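Local coordinates for protein glycerol trinitrate reductase (Agrobacterium tumefaciens, PDB 5EPD) that probably reduces glycerol trinitrate as an FMN-dependent enzyme of the old yellow enzyme family, with a nicotinamide cofactor as the likely hydride source, at residues V193-A198 against A234-E239. Residues are numbered along the deposited sequence; the frame is centred on the assembly and turned at random.
Sequences VEVHGA and AAVAQE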
loop_
_atom_site.group_PDB
_atom_site.type_symbol
_atom_site.label_atom_id
_atom_site.label_comp_id
_atom_site.label_asym_id
_atom_site.label_seq_id
_atom_site.Cartn_x
_atom_site.Cartn_y
_atom_site.Cartn_z
ATOM N N VAL A 193 0.522 9.554 -4.076
ATOM C CA VAL A 193 -0.205 8.328 -3.739
ATOM C C VAL A 193 0.459 7.072 -4.278
ATOM O O VAL A 193 1.288 7.119 -5.207
ATOM C CB VAL A 193 -1.637 8.331 -4.292
ATOM C CG1 VAL A 193 -2.416 9.518 -3.731
ATOM C CG2 VAL A 193 -1.616 8.342 -5.822
ATOM N N GLU A 194 0.056 5.948 -3.696
ATOM C CA GLU A 194 0.489 4.637 -4.146
ATOM C C GLU A 194 -0.754 3.762 -4.374
ATOM O O GLU A 194 -1.446 3.396 -3.453
ATOM C CB GLU A 194 1.410 3.985 -3.119
ATOM C CG GLU A 194 1.893 2.641 -3.605
ATOM C CD GLU A 194 2.801 1.946 -2.643
ATOM O OE1 GLU A 194 2.338 0.954 -2.027
ATOM O OE2 GLU A 194 3.968 2.381 -2.524
ATOM N N VAL A 195 -1.027 3.432 -5.622
ATOM C CA VAL A 195 -2.147 2.563 -5.988
ATOM C C VAL A 195 -1.872 1.154 -5.432
ATOM O O VAL A 195 -0.812 0.563 -5.713
ATOM C CB VAL A 195 -2.326 2.564 -7.544
ATOM C CG1 VAL A 195 -3.376 1.550 -8.010
ATOM C CG2 VAL A 195 -2.702 3.965 -8.023
ATOM N N HIS A 196 -2.790 0.610 -4.630
ATOM C CA HIS A 196 -2.575 -0.761 -4.131
ATOM C C HIS A 196 -2.945 -1.816 -5.224
ATOM O O HIS A 196 -4.127 -2.226 -5.382
ATOM C CB HIS A 196 -3.321 -1.013 -2.799
ATOM C CG HIS A 196 -2.766 -2.156 -1.982
ATOM N ND1 HIS A 196 -1.906 -3.112 -2.495
ATOM C CD2 HIS A 196 -2.978 -2.500 -0.688
ATOM C CE1 HIS A 196 -1.592 -3.977 -1.547
ATOM N NE2 HIS A 196 -2.230 -3.628 -0.438
ATOM N N GLY A 197 -1.918 -2.251 -5.970
ATOM C CA GLY A 197 -2.089 -3.232 -7.051
ATOM C C GLY A 197 -1.653 -4.645 -6.666
ATOM O O GLY A 197 -1.498 -5.510 -7.552
ATOM N N ALA A 198 -1.523 -4.891 -5.347
ATOM C CA ALA A 198 -0.905 -6.120 -4.786
ATOM C C ALA A 198 -1.786 -6.837 -3.786
ATOM O O ALA A 198 -2.910 -6.395 -3.469
ATOM C CB ALA A 198 0.415 -5.764 -4.101
ATOM N N ALA A 234 -3.574 5.142 -14.777
ATOM C CA ALA A 234 -3.598 6.195 -15.804
ATOM C C ALA A 234 -4.467 7.401 -15.383
ATOM O O ALA A 234 -4.085 8.568 -15.597
ATOM C CB ALA A 234 -4.087 5.614 -17.138
ATOM N N ALA A 235 -5.632 7.102 -14.789
ATOM C CA ALA A 235 -6.556 8.126 -14.307
ATOM C C ALA A 235 -5.996 8.879 -13.107
ATOM O O ALA A 235 -6.170 10.088 -13.006
ATOM C CB ALA A 235 -7.890 7.505 -13.960
ATOM N N VAL A 236 -5.347 8.163 -12.193
ATOM C CA VAL A 236 -4.717 8.780 -11.038
ATOM C C VAL A 236 -3.556 9.658 -11.499
ATOM O O VAL A 236 -3.418 10.784 -11.050
ATOM C CB VAL A 236 -4.217 7.717 -10.026
ATOM C CG1 VAL A 236 -3.308 8.343 -8.970
ATOM C CG2 VAL A 236 -5.390 7.020 -9.357
ATOM N N ALA A 237 -2.727 9.133 -12.399
ATOM C CA ALA A 237 -1.598 9.888 -12.930
ATOM C C ALA A 237 -2.044 11.177 -13.624
ATOM O O ALA A 237 -1.378 12.201 -13.502
ATOM C CB ALA A 237 -0.778 9.028 -13.883
ATOM N N GLN A 238 -3.165 11.133 -14.346
ATOM C CA GLN A 238 -3.662 12.332 -15.045
ATOM C C GLN A 238 -4.199 13.366 -14.071
ATOM O O GLN A 238 -3.880 14.549 -14.178
ATOM C CB GLN A 238 -4.736 11.994 -16.081
ATOM C CG GLN A 238 -4.269 12.137 -17.521
ATOM C CD GLN A 238 -5.436 12.193 -18.473
ATOM O OE1 GLN A 238 -5.584 11.336 -19.347
ATOM N NE2 GLN A 238 -6.302 13.183 -18.284
ATOM N N GLU A 239 -5.006 12.909 -13.123
ATOM C CA GLU A 239 -5.565 13.776 -12.114
ATOM C C GLU A 239 -4.509 14.608 -11.395
ATOM O O GLU A 239 -4.713 15.807 -11.203
ATOM C CB GLU A 239 -6.327 12.946 -11.075
ATOM C CG GLU A 239 -6.997 13.761 -9.959
ATOM C CD GLU A 239 -8.042 14.730 -10.477
ATOM O OE1 GLU A 239 -8.667 14.412 -11.507
ATOM O OE2 GLU A 239 -8.237 15.801 -9.853
#
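Glu194 OE2 is hydrogen-bonded to both Tyr281 OH and His283 ND1 on the inner side of strand 193-196, while Val193 and Val195 turn outward to meet Val236. Strand 193-196 is the fourth of eight parallel strands in a TIM barrel. Helix 227-240 lies on the crossover from it to the next strand, 245-249, completing a beta-alpha-beta unit; Val195 CA and Val236 CA, the nearest CA pair of the two segments, are 8.4 Å apart. No hydrogen bond crosses the contact, and the buried surface is just 97 Å², half of it on Val236, so the evidence is for purely apolar packing through one helix residue. Its two methyls divide the work. CG1, anti to the backbone N (chi1 168°), meets Val193 CG2 tip to tip at 3.6 Å, and CG2 approaches Val195 CG2 more loosely at 4.3 Å. On the strand side, chi1 of -59° puts Val193 CG1 anti to the carbonyl carbon, leaving CG2 between the backbone N and the carbonyl carbon as the methyl that reaches the helix. Thr245 of strand 245-249 and Ala182 of helix 171-187 also touch Val236. Toward the C-terminal mouth of the barrel, the His196 ring packs against Trp122 and meets Tyr201 edge-to-face; its ND1 accepts a weak hydrogen bond of 3.4 Å from Ala198 N, with an N-H...N angle of 152°.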